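Local coordinates for thiol transferase (PDB 4F0B), which binds oxidized glutathione disulfide on a GST fold and, as a Ure2p-type glutathione transferase, probably catalyses thiol-transfer reactions with glutathione, at residues V9-A14 and V21-L26; V81-A86 and F121-I126; S113-W118 and Y176-I181; P128-A133 and F184-I189. All coordinates share one frame; numbering follows the deposited sequence. Where two conformers were deposited one is given.

Contact 1: V9-A14 and V21-L26; sequences VVHYTA and VPAILL
His11 stands out from strand 9-13 and sets its imidazole against Pro22 and Ala23 in the first turn of helix 20-33. Toward the helix the ring makes van der Waals contacts only. Its NE2 meets the Pro22 ring, lying 3.5 Å from Pro22 CB and equally near CG, while CE1 sits 3.7 Å from Ala23 N and ND1 touches the methyl of Ala23. With CG anti to the backbone N (chi1 -174°), the imidazole reaches straight across to the helix and crosses the proline side chain at about a right angle. Thr13 CB lies 3.3 Å above one face of the imidazole, toward its rim.

The strand and helix open the beta-alpha-beta unit of the thioredoxin-like N-terminal domain, whose crossover returns to the parallel strand 38-42; the axes of strand 9-13 and helix segment 21-26 pass 9.6 Å apart at 149°, closer to antiparallel. Purely aliphatic contact is confined to the start of the strand, where Val9 CG1 approaches Leu26 CD2 at 4.3 Å. Backbone bonds tie His11 to Glu39 and Val41 of the neighbouring strand. Thr13 OG1 is hydrogen-bonded to Gly19 O, fastening the strand end to the residue just ahead of the helix.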
# COMPACT_ATOMS: atom_id res chain seq x y z
N VAL A 9 -2.51 -23.46 -5.70
CA VAL A 9 -1.88 -22.27 -5.13
C VAL A 9 -0.75 -22.75 -4.24
O VAL A 9 -0.93 -23.72 -3.48
CB VAL A 9 -2.90 -21.43 -4.32
CG1 VAL A 9 -2.20 -20.32 -3.59
CG2 VAL A 9 -3.95 -20.84 -5.27
N VAL A 10 0.42 -22.14 -4.36
CA VAL A 10 1.50 -22.34 -3.39
C VAL A 10 1.68 -21.03 -2.62
O VAL A 10 1.78 -19.96 -3.23
CB VAL A 10 2.82 -22.70 -4.08
CG1 VAL A 10 3.92 -22.97 -3.04
CG2 VAL A 10 2.65 -23.93 -5.01
N HIS A 11 1.65 -21.09 -1.29
CA HIS A 11 1.78 -19.91 -0.44
C HIS A 11 3.12 -19.92 0.26
O HIS A 11 3.36 -20.82 1.09
CB HIS A 11 0.67 -19.94 0.62
CG HIS A 11 0.62 -18.69 1.47
ND1 HIS A 11 0.19 -18.73 2.78
CD2 HIS A 11 0.94 -17.39 1.22
CE1 HIS A 11 0.21 -17.51 3.29
NE2 HIS A 11 0.68 -16.68 2.37
N TYR A 12 3.98 -18.95 -0.07
CA TYR A 12 5.29 -18.80 0.55
C TYR A 12 5.12 -17.82 1.69
O TYR A 12 4.78 -16.64 1.46
CB TYR A 12 6.29 -18.26 -0.47
CG TYR A 12 6.52 -19.21 -1.63
CD1 TYR A 12 7.52 -20.19 -1.57
CD2 TYR A 12 5.72 -19.15 -2.78
CE1 TYR A 12 7.73 -21.08 -2.62
CE2 TYR A 12 5.91 -20.06 -3.84
CZ TYR A 12 6.93 -21.01 -3.74
OH TYR A 12 7.16 -21.91 -4.74
N THR A 13 5.33 -18.29 2.93
CA THR A 13 4.91 -17.48 4.06
C THR A 13 5.73 -17.73 5.31
O THR A 13 6.67 -18.54 5.32
CB THR A 13 3.41 -17.71 4.30
OG1 THR A 13 2.92 -16.63 5.10
CG2 THR A 13 3.14 -19.05 4.97
N ALA A 14 5.35 -17.02 6.38
CA ALA A 14 5.93 -17.19 7.72
C ALA A 14 4.88 -16.69 8.69
O ALA A 14 3.98 -15.94 8.30
CB ALA A 14 7.25 -16.38 7.86
N VAL A 21 -2.16 -13.44 6.40
CA VAL A 21 -3.39 -12.94 5.80
C VAL A 21 -3.83 -13.67 4.51
O VAL A 21 -5.04 -13.95 4.36
CB VAL A 21 -3.49 -11.40 5.72
CG1 VAL A 21 -3.29 -10.80 7.09
CG2 VAL A 21 -2.53 -10.78 4.71
N PRO A 22 -2.90 -14.04 3.60
CA PRO A 22 -3.41 -14.84 2.47
C PRO A 22 -3.91 -16.21 2.90
O PRO A 22 -4.83 -16.74 2.26
CB PRO A 22 -2.20 -14.96 1.53
CG PRO A 22 -1.26 -13.78 1.94
CD PRO A 22 -1.45 -13.74 3.45
N ALA A 23 -3.32 -16.80 3.94
CA ALA A 23 -3.78 -18.12 4.41
C ALA A 23 -5.18 -18.02 5.00
O ALA A 23 -6.01 -18.91 4.80
CB ALA A 23 -2.79 -18.73 5.41
N ILE A 24 -5.44 -16.94 5.71
CA ILE A 24 -6.79 -16.68 6.20
C ILE A 24 -7.79 -16.62 5.04
O ILE A 24 -8.80 -17.33 5.06
CB ILE A 24 -6.85 -15.41 7.03
CG1 ILE A 24 -6.10 -15.61 8.36
CG2 ILE A 24 -8.33 -15.00 7.26
CD1 ILE A 24 -5.87 -14.29 9.15
N LEU A 25 -7.49 -15.83 4.00
CA LEU A 25 -8.40 -15.80 2.88
C LEU A 25 -8.55 -17.17 2.20
O LEU A 25 -9.67 -17.57 1.88
CB LEU A 25 -7.97 -14.74 1.87
CG LEU A 25 -8.89 -14.66 0.65
CD1 LEU A 25 -10.33 -14.32 1.00
CD2 LEU A 25 -8.31 -13.64 -0.31
N LEU A 26 -7.45 -17.90 1.99
CA LEU A 26 -7.55 -19.23 1.39
C LEU A 26 -8.48 -20.13 2.20
O LEU A 26 -9.30 -20.84 1.63
CB LEU A 26 -6.16 -19.86 1.26
CG LEU A 26 -5.31 -19.22 0.15
CD1 LEU A 26 -3.84 -19.52 0.35
CD2 LEU A 26 -5.78 -19.74 -1.21

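Contact 2: V81-A86 and F121-I126; sequences VFETSA and FAHGGI. With GDS (oxidized glutathione disulfide), chain C.
The His123 ring meets its partners at its edge: Glu83 OE1, Thr84 OG1 and Ser85 OG all lie near its plane, one beside NE2, one at CE1 and one at ND1. Oblique to the ring is a carboxylate oxygen of the oxidized glutathione disulfide, OE1, 3.1 Å from His123 CE1. Phe120 of the second subunit makes an edge-to-face pair with the same imidazole.

His123 NE2 donates to Glu83 OE1 over 2.7 Å. The acceptor lies close to the ring plane, yet the N-H...O angle is a bent 142°, and the carboxylate is steeply inclined to the imidazole. A bend at chi2 (-71°) folds the Glu83 chain so that OE1 comes to the ring edge. ND1 is engaged by Ser85 OG at 2.8 Å. With both nitrogens held, rotation of the ring about chi2 is restrained.

Glu83 and Thr84 grip the ligand's alpha-amino acid end. Glu83 OE1 accepts from the amino nitrogen N1 of the disulfide as well as from the histidine; Thr84 N donates to OE2 in a nearly straight bond (169°), and Thr84 OG1 donates to OE1 at 2.6 Å. They correspond to the Glu-Ser/Thr pair that GSTs use to bind the gamma-glutamyl end of glutathione.

Sharing one carboxylate oxygen between the ligand's amino nitrogen and an imidazole N-H is likely to favour an ionised Glu83, while His123, besides touching the ligand, probably steadies that carboxylate.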
# COMPACT_ATOMS: atom_id res chain seq x y z
N VAL A 81 2.44 -13.82 -7.46
CA VAL A 81 1.87 -12.58 -6.91
C VAL A 81 2.56 -12.29 -5.60
O VAL A 81 2.60 -13.15 -4.69
CB VAL A 81 0.33 -12.71 -6.66
CG1 VAL A 81 -0.23 -11.34 -6.28
CG2 VAL A 81 -0.40 -13.27 -7.89
N PHE A 82 3.09 -11.08 -5.47
CA PHE A 82 3.68 -10.64 -4.20
C PHE A 82 2.93 -9.40 -3.70
O PHE A 82 2.11 -8.82 -4.46
CB PHE A 82 5.23 -10.45 -4.28
CG PHE A 82 5.68 -9.24 -5.08
CD1 PHE A 82 5.65 -9.26 -6.47
CD2 PHE A 82 6.18 -8.12 -4.45
CE1 PHE A 82 6.06 -8.14 -7.21
CE2 PHE A 82 6.61 -7.00 -5.19
CZ PHE A 82 6.54 -7.02 -6.56
N GLU A 83 3.19 -9.05 -2.44
CA GLU A 83 2.52 -7.99 -1.64
C GLU A 83 1.17 -8.48 -1.11
O GLU A 83 0.24 -8.75 -1.88
CB GLU A 83 2.33 -6.68 -2.43
CG GLU A 83 3.64 -6.02 -2.84
CD GLU A 83 4.41 -5.42 -1.67
OE1 GLU A 83 3.76 -4.91 -0.72
OE2 GLU A 83 5.66 -5.46 -1.68
N THR A 84 1.09 -8.59 0.22
CA THR A 84 -0.14 -9.06 0.90
C THR A 84 -1.43 -8.62 0.20
O THR A 84 -2.23 -9.48 -0.20
CB THR A 84 -0.22 -8.53 2.37
OG1 THR A 84 0.01 -7.11 2.37
CG2 THR A 84 0.77 -9.25 3.26
N SER A 85 -1.66 -7.31 0.10
CA SER A 85 -2.94 -6.80 -0.39
C SER A 85 -3.21 -7.19 -1.82
O SER A 85 -4.37 -7.51 -2.19
CB SER A 85 -2.98 -5.29 -0.23
OG SER A 85 -2.78 -4.99 1.15
N ALA A 86 -2.14 -7.24 -2.65
CA ALA A 86 -2.29 -7.64 -4.05
C ALA A 86 -2.65 -9.13 -4.14
O ALA A 86 -3.43 -9.56 -5.02
CB ALA A 86 -0.99 -7.36 -4.85
N PHE A 121 -4.81 2.07 2.57
CA PHE A 121 -4.61 2.71 3.86
C PHE A 121 -3.82 1.78 4.79
O PHE A 121 -2.90 2.23 5.48
CB PHE A 121 -5.99 3.08 4.46
CG PHE A 121 -5.93 3.43 5.93
CD1 PHE A 121 -5.46 4.68 6.36
CD2 PHE A 121 -6.35 2.51 6.88
CE1 PHE A 121 -5.41 5.00 7.75
CE2 PHE A 121 -6.32 2.81 8.27
CZ PHE A 121 -5.84 4.05 8.70
N ALA A 122 -4.22 0.53 4.88
CA ALA A 122 -3.54 -0.44 5.73
C ALA A 122 -2.12 -0.67 5.23
O ALA A 122 -1.18 -0.77 6.02
CB ALA A 122 -4.26 -1.78 5.66
N HIS A 123 -1.96 -0.73 3.90
CA HIS A 123 -0.70 -1.14 3.29
C HIS A 123 0.37 -0.04 3.40
O HIS A 123 1.57 -0.33 3.45
CB HIS A 123 -0.98 -1.48 1.84
CG HIS A 123 -0.00 -2.42 1.25
ND1 HIS A 123 -0.20 -3.80 1.25
CD2 HIS A 123 1.17 -2.20 0.63
CE1 HIS A 123 0.83 -4.37 0.65
NE2 HIS A 123 1.67 -3.42 0.24
N GLY A 124 -0.08 1.23 3.43
CA GLY A 124 0.84 2.35 3.53
C GLY A 124 0.88 2.96 4.92
O GLY A 124 1.77 3.76 5.21
N GLY A 125 -0.06 2.60 5.78
CA GLY A 125 -0.22 3.17 7.11
C GLY A 125 0.05 2.17 8.20
O GLY A 125 1.15 2.08 8.75
N ILE A 126 -0.96 1.36 8.52
CA ILE A 126 -0.85 0.43 9.66
C ILE A 126 0.35 -0.56 9.51
O ILE A 126 1.14 -0.70 10.44
CB ILE A 126 -2.16 -0.33 9.88
CG1 ILE A 126 -3.19 0.64 10.50
CG2 ILE A 126 -1.96 -1.50 10.85
CD1 ILE A 126 -4.64 0.11 10.59
N1 GDS C . 4.55 -4.75 1.87
CA1 GDS C . 4.85 -6.21 2.03
C1 GDS C . 3.50 -6.97 2.02
OE1 GDS C . 2.47 -6.37 2.40
OE2 GDS C . 3.51 -8.15 1.61
CB1 GDS C . 5.53 -6.44 3.39
CG1 GDS C . 5.97 -7.90 3.57
CD1 GDS C . 6.91 -8.00 4.77
O1 GDS C . 7.23 -7.07 5.50
N2 GDS C . 7.46 -9.25 4.95
CA2 GDS C . 8.38 -9.55 6.06
C2 GDS C . 9.62 -10.22 5.50
O2 GDS C . 9.55 -11.10 4.61
CB2 GDS C . 7.78 -10.50 7.09
SG2 GDS C . 6.22 -9.96 7.80
N3 GDS C . 10.77 -9.81 6.07
CA3 GDS C . 12.04 -10.41 5.64
C3 GDS C . 13.07 -9.40 5.30
OE3 GDS C . 14.16 -9.85 4.89
OE4 GDS C . 12.80 -8.18 5.42
N4 GDS C . 6.61 -5.06 7.47
CA4 GDS C . 6.16 -3.72 7.15
C4 GDS C . 4.87 -3.67 6.27
OE5 GDS C . 4.09 -4.64 6.27
OE6 GDS C . 4.72 -2.63 5.61
C5 GDS C . 7.22 -5.29 8.64
O5 GDS C . 7.41 -4.38 9.49
CA5 GDS C . 7.68 -6.71 8.90
N5 GDS C . 8.99 -6.69 9.61
CB5 GDS C . 6.57 -7.39 9.73
SG5 GDS C . 6.86 -9.14 9.90
CA6 GDS C . 12.85 -6.01 8.05
C6 GDS C . 13.06 -4.66 8.75
OE7 GDS C . 12.09 -3.87 8.81
OE8 GDS C . 14.22 -4.41 9.17
N6 GDS C . 14.04 -6.29 7.24
CB6 GDS C . 12.64 -7.15 9.10
CG6 GDS C . 11.33 -7.09 9.94
CD6 GDS C . 10.12 -7.25 9.07
O6 GDS C . 10.10 -7.78 7.97

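Contact 3: S113-W118 and Y176-I181; sequences SEELQW and YGIADI
Ile178 CD1 and CG1 lie across the carboxylate end of Glu115, the two side chains crossing at about a right angle. The terminal methyl is 3.5 Å from Glu115 OE1, and CG1 lies 3.7 Å from OE2. Glu115 has two conformers, so this pairing, described for one, is somewhat uncertain. Beside it, Trp118 CB meets Ala179 CB at 4.3 Å. A water donates to Trp118 O at 3.1 Å and to Ala179 O at 2.9 Å, linking the two backbones.

Glu115 reaches this position by extending beyond CG, and Arg103 N holds its OE2 by a hydrogen bond. Ile178 places CG1 between its backbone N and carbonyl carbon (chi1 58°), which turns the long branch toward helix 109-139. Replacing it with an alanine would remove both branches and would probably open a gap beside the Glu115 carboxylate and against Leu89. Gly177 is the N-cap of helix 178-187, and its N donates to Asp180 OD2 at 2.9 Å.

The contact joins two helices of the all-helical C-terminal domain. Helix 84-95 packs through Leu89 on both Glu115 and Ile178, and helix 20-33 lies against Ile178 through Leu25, while Trp118 pairs edge-to-face with Phe82 of the second subunit.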
# COMPACT_ATOMS: atom_id res chain seq x y z
N SER A 113 -13.72 0.44 -5.28
CA SER A 113 -12.81 1.53 -4.92
C SER A 113 -12.65 1.68 -3.41
O SER A 113 -11.55 1.82 -2.92
CB SER A 113 -13.29 2.84 -5.53
OG SER A 113 -12.42 3.89 -5.11
N GLU A 114 -13.76 1.62 -2.66
CA GLU A 114 -13.62 1.73 -1.21
C GLU A 114 -12.76 0.62 -0.64
O GLU A 114 -11.96 0.86 0.29
CB GLU A 114 -14.98 1.74 -0.51
CG GLU A 114 -15.84 2.96 -0.82
CD GLU A 114 -17.05 3.01 0.11
OE1 GLU A 114 -18.17 2.83 -0.40
OE2 GLU A 114 -16.87 3.19 1.35
N GLU A 115 -12.94 -0.60 -1.14
CA GLU A 115 -12.10 -1.70 -0.71
C GLU A 115 -10.62 -1.41 -1.00
O GLU A 115 -9.78 -1.61 -0.12
CB GLU A 115 -12.60 -2.97 -1.39
CG GLU A 115 -11.78 -4.19 -1.08
CD GLU A 115 -12.14 -5.29 -2.00
OE1 GLU A 115 -11.50 -5.39 -3.08
OE2 GLU A 115 -13.12 -6.00 -1.71
N LEU A 116 -10.30 -0.94 -2.21
CA LEU A 116 -8.92 -0.55 -2.53
C LEU A 116 -8.42 0.55 -1.59
O LEU A 116 -7.29 0.51 -1.11
CB LEU A 116 -8.78 -0.04 -3.96
CG LEU A 116 -8.97 -1.07 -5.07
CD1 LEU A 116 -8.82 -0.38 -6.41
CD2 LEU A 116 -7.92 -2.19 -4.93
N GLN A 117 -9.26 1.54 -1.31
CA GLN A 117 -8.82 2.63 -0.44
C GLN A 117 -8.43 2.11 0.93
O GLN A 117 -7.38 2.50 1.48
CB GLN A 117 -9.93 3.68 -0.32
CG GLN A 117 -10.25 4.38 -1.64
CD GLN A 117 -11.42 5.30 -1.48
OE1 GLN A 117 -11.45 6.14 -0.60
NE2 GLN A 117 -12.45 5.13 -2.35
N TRP A 118 -9.26 1.24 1.53
CA TRP A 118 -8.92 0.71 2.86
C TRP A 118 -7.75 -0.27 2.84
O TRP A 118 -6.95 -0.27 3.78
CB TRP A 118 -10.17 0.18 3.59
CG TRP A 118 -11.05 1.33 4.01
CD1 TRP A 118 -12.12 1.82 3.34
CD2 TRP A 118 -10.87 2.17 5.17
NE1 TRP A 118 -12.65 2.91 4.03
CE2 TRP A 118 -11.88 3.14 5.14
CE3 TRP A 118 -9.98 2.18 6.22
CZ2 TRP A 118 -12.01 4.13 6.13
CZ3 TRP A 118 -10.10 3.15 7.21
CH2 TRP A 118 -11.12 4.10 7.15
N TYR A 176 -17.83 -8.64 6.29
CA TYR A 176 -16.44 -9.11 6.44
C TYR A 176 -15.81 -9.44 5.11
O TYR A 176 -16.40 -10.13 4.28
CB TYR A 176 -16.47 -10.35 7.32
CG TYR A 176 -15.18 -11.13 7.43
CD1 TYR A 176 -14.13 -10.68 8.24
CD2 TYR A 176 -15.02 -12.34 6.77
CE1 TYR A 176 -12.96 -11.42 8.38
CE2 TYR A 176 -13.85 -13.09 6.91
CZ TYR A 176 -12.85 -12.63 7.72
OH TYR A 176 -11.72 -13.37 7.87
N GLY A 177 -14.60 -8.94 4.91
CA GLY A 177 -13.93 -9.24 3.65
C GLY A 177 -12.46 -8.90 3.71
O GLY A 177 -11.86 -8.75 4.78
N ILE A 178 -11.87 -8.83 2.51
CA ILE A 178 -10.42 -8.72 2.41
C ILE A 178 -9.82 -7.48 3.06
O ILE A 178 -8.67 -7.54 3.52
CB ILE A 178 -9.89 -8.90 0.98
CG1 ILE A 178 -10.50 -7.87 0.02
CG2 ILE A 178 -10.16 -10.34 0.51
CD1 ILE A 178 -9.87 -7.93 -1.40
N ALA A 179 -10.57 -6.37 3.16
CA ALA A 179 -10.04 -5.23 3.90
C ALA A 179 -9.89 -5.53 5.39
O ALA A 179 -8.89 -5.12 6.00
CB ALA A 179 -10.89 -4.01 3.71
N ASP A 180 -10.85 -6.23 5.97
CA ASP A 180 -10.72 -6.66 7.36
C ASP A 180 -9.56 -7.62 7.53
O ASP A 180 -8.80 -7.49 8.47
CB ASP A 180 -11.99 -7.34 7.83
CG ASP A 180 -13.21 -6.47 7.64
OD1 ASP A 180 -13.45 -5.54 8.45
OD2 ASP A 180 -13.91 -6.71 6.63
N ILE A 181 -9.47 -8.60 6.63
CA ILE A 181 -8.44 -9.62 6.73
C ILE A 181 -7.04 -9.00 6.73
O ILE A 181 -6.19 -9.35 7.57
CB ILE A 181 -8.62 -10.71 5.64
CG1 ILE A 181 -9.91 -11.51 5.90
CG2 ILE A 181 -7.40 -11.64 5.58
CD1 ILE A 181 -10.37 -12.35 4.69
O HOH W 1 -7.22 -3.24 4.57

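Contact 4: P128-A133 and F184-I189; sequences PMQGQA and FGWARI. With GDS (oxidized glutathione disulfide), chain C.
Gln130 runs alongside the Trp186 indole, the two side chains sliding past each other in opposite directions. Its CB starts 3.8 Å from Trp186 CE3, and CG stays beside the same ring carbon. CD then comes closest to it, at 3.6 Å, with the amide plane turned 64° from the indole. At the tip the branches part: OE1 touches Trp186 CB and is hydrogen-bonded to Tyr159 OH, while NE2 donates to Trp186 O over 3.0 Å and also bonds Thr193 OG1.

A chi1 of -167° swings the extended Gln130 chain away from its own backbone N and carries the amide past the ring to the backbone. The donor stands 47° above the carbonyl plane instead of on a lone pair; Ile189 N reaches the same oxygen from the opposite face. A leucine in place of Gln130 would take away the amide and is likely to leave Trp186 O without its cross-helix donor and Tyr159 OH without this partner.

Farther along the indole, Trp186 CH2 packs 3.5 Å from Gly131 CA and equally close to CB5 of the oxidized glutathione disulfide. Gly131 CA itself lies 3.2 Å from the ligand's O5, and a beta carbon here would run into that oxygen. Asn18 OD1 accepts from Trp186 NE1, fixing the ring as a wall of the pocket.

Thus helix 109-139, past its kink at Pro128, meets the end of helix 178-187, with helix 145-166 contributing Tyr159 and helix 190-193 contributing Thr193.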
# COMPACT_ATOMS: atom_id res chain seq x y z
N PRO A 128 3.22 -0.55 7.63
CA PRO A 128 4.56 0.07 7.74
C PRO A 128 4.79 0.66 9.14
O PRO A 128 5.87 0.46 9.72
CB PRO A 128 4.52 1.17 6.68
CG PRO A 128 3.60 0.56 5.59
CD PRO A 128 2.52 -0.15 6.40
N MET A 129 3.82 1.42 9.67
CA MET A 129 4.09 2.14 10.92
C MET A 129 4.07 1.25 12.15
O MET A 129 4.94 1.37 13.02
CB MET A 129 3.10 3.28 11.08
CG MET A 129 3.20 4.32 9.99
SD MET A 129 4.79 5.21 9.94
CE MET A 129 5.65 4.38 8.62
N GLN A 130 3.14 0.27 12.18
CA GLN A 130 3.13 -0.67 13.28
C GLN A 130 4.36 -1.60 13.17
O GLN A 130 4.95 -1.97 14.20
CB GLN A 130 1.82 -1.45 13.31
CG GLN A 130 1.63 -2.22 14.65
CD GLN A 130 0.37 -3.03 14.65
OE1 GLN A 130 -0.56 -2.75 13.90
NE2 GLN A 130 0.33 -4.05 15.49
N GLY A 131 4.82 -1.84 11.94
CA GLY A 131 6.03 -2.62 11.74
C GLY A 131 7.25 -1.88 12.29
O GLY A 131 8.17 -2.50 12.84
N GLN A 132 7.26 -0.54 12.17
CA GLN A 132 8.39 0.24 12.71
C GLN A 132 8.28 0.26 14.22
O GLN A 132 9.31 0.21 14.90
CB GLN A 132 8.42 1.67 12.17
CG GLN A 132 8.54 1.77 10.62
CD GLN A 132 9.38 0.68 10.01
OE1 GLN A 132 10.61 0.63 10.16
NE2 GLN A 132 8.72 -0.23 9.30
N ALA A 133 7.06 0.37 14.75
CA ALA A 133 6.90 0.30 16.21
C ALA A 133 7.43 -1.02 16.75
O ALA A 133 8.16 -1.05 17.73
CB ALA A 133 5.43 0.47 16.59
N PHE A 184 -6.50 -7.15 10.07
CA PHE A 184 -6.58 -8.06 11.19
C PHE A 184 -5.24 -8.71 11.54
O PHE A 184 -4.91 -8.90 12.70
CB PHE A 184 -7.66 -9.12 10.94
CG PHE A 184 -7.64 -10.23 11.95
CD1 PHE A 184 -8.23 -10.05 13.19
CD2 PHE A 184 -7.05 -11.47 11.64
CE1 PHE A 184 -8.20 -11.07 14.14
CE2 PHE A 184 -7.02 -12.48 12.58
CZ PHE A 184 -7.59 -12.30 13.81
N GLY A 185 -4.44 -9.05 10.53
CA GLY A 185 -3.15 -9.67 10.82
C GLY A 185 -2.26 -8.81 11.72
O GLY A 185 -1.52 -9.36 12.57
N TRP A 186 -2.32 -7.48 11.50
CA TRP A 186 -1.62 -6.53 12.35
C TRP A 186 -2.35 -6.23 13.66
O TRP A 186 -1.74 -6.15 14.73
CB TRP A 186 -1.33 -5.24 11.57
CG TRP A 186 -0.21 -5.41 10.59
CD1 TRP A 186 -0.32 -5.70 9.25
CD2 TRP A 186 1.16 -5.31 10.90
NE1 TRP A 186 0.95 -5.80 8.70
CE2 TRP A 186 1.88 -5.56 9.69
CE3 TRP A 186 1.87 -5.04 12.08
CZ2 TRP A 186 3.28 -5.52 9.63
CZ3 TRP A 186 3.28 -5.01 12.03
CH2 TRP A 186 3.96 -5.25 10.79
N ALA A 187 -3.67 -6.03 13.57
CA ALA A 187 -4.43 -5.63 14.77
C ALA A 187 -4.36 -6.69 15.86
O ALA A 187 -4.34 -6.31 17.04
CB ALA A 187 -5.87 -5.31 14.39
N ARG A 188 -4.33 -7.98 15.50
CA ARG A 188 -4.33 -9.01 16.53
C ARG A 188 -3.04 -9.02 17.36
O ARG A 188 -3.02 -9.59 18.45
CB ARG A 188 -4.62 -10.38 15.92
CG ARG A 188 -3.47 -10.96 15.11
CD ARG A 188 -3.90 -12.24 14.40
NE ARG A 188 -4.28 -13.30 15.34
CZ ARG A 188 -3.43 -14.22 15.79
NH1 ARG A 188 -2.16 -14.25 15.37
NH2 ARG A 188 -3.84 -15.16 16.65
N ILE A 189 -1.97 -8.39 16.86
CA ILE A 189 -0.75 -8.24 17.63
C ILE A 189 -0.51 -6.81 18.11
O ILE A 189 0.54 -6.56 18.71
CB ILE A 189 0.51 -8.78 16.89
CG1 ILE A 189 0.83 -7.90 15.68
CG2 ILE A 189 0.31 -10.29 16.58
CD1 ILE A 189 2.24 -8.13 15.05
N1 GDS C . 4.55 -4.75 1.87
CA1 GDS C . 4.85 -6.21 2.03
C1 GDS C . 3.50 -6.97 2.02
OE1 GDS C . 2.47 -6.37 2.40
OE2 GDS C . 3.51 -8.15 1.61
CB1 GDS C . 5.53 -6.44 3.39
CG1 GDS C . 5.97 -7.90 3.57
CD1 GDS C . 6.91 -8.00 4.77
O1 GDS C . 7.23 -7.07 5.50
N2 GDS C . 7.46 -9.25 4.95
CA2 GDS C . 8.38 -9.55 6.06
C2 GDS C . 9.62 -10.22 5.50
O2 GDS C . 9.55 -11.10 4.61
CB2 GDS C . 7.78 -10.50 7.09
SG2 GDS C . 6.22 -9.96 7.80
N3 GDS C . 10.77 -9.81 6.07
CA3 GDS C . 12.04 -10.41 5.64
C3 GDS C . 13.07 -9.40 5.30
OE3 GDS C . 14.16 -9.85 4.89
OE4 GDS C . 12.80 -8.18 5.42
N4 GDS C . 6.61 -5.06 7.47
CA4 GDS C . 6.16 -3.72 7.15
C4 GDS C . 4.87 -3.67 6.27
OE5 GDS C . 4.09 -4.64 6.27
OE6 GDS C . 4.72 -2.63 5.61
C5 GDS C . 7.22 -5.29 8.64
O5 GDS C . 7.41 -4.38 9.49
CA5 GDS C . 7.68 -6.71 8.90
N5 GDS C . 8.99 -6.69 9.61
CB5 GDS C . 6.57 -7.39 9.73
SG5 GDS C . 6.86 -9.14 9.90
CA6 GDS C . 12.85 -6.01 8.05
C6 GDS C . 13.06 -4.66 8.75
OE7 GDS C . 12.09 -3.87 8.81
OE8 GDS C . 14.22 -4.41 9.17
N6 GDS C . 14.04 -6.29 7.24
CB6 GDS C . 12.64 -7.15 9.10
CG6 GDS C . 11.33 -7.09 9.94
CD6 GDS C . 10.12 -7.25 9.07
O6 GDS C . 10.10 -7.78 7.97

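Overall arrangement
From the N terminus, contact 1 closes first, a short loop inside the thioredoxin-like domain that joins its first strand to the following helix. Contact 2 then spans from the turn after strand 79-82 and the start of helix 84-95 to helix 109-139, tying the N-terminal domain to the helical one. Contact 3 opens before contact 2 has closed, so the two cross; it ends on helix 178-187, and contact 4, which begins farther along helix 109-139, crosses it in turn. Contacts 3 and 4 therefore join the same two helices at different levels. Val21 of contact 1 touches contacts 2, 3 and 4, and contacts 2 and 4 both line the glutathione disulfide pocket.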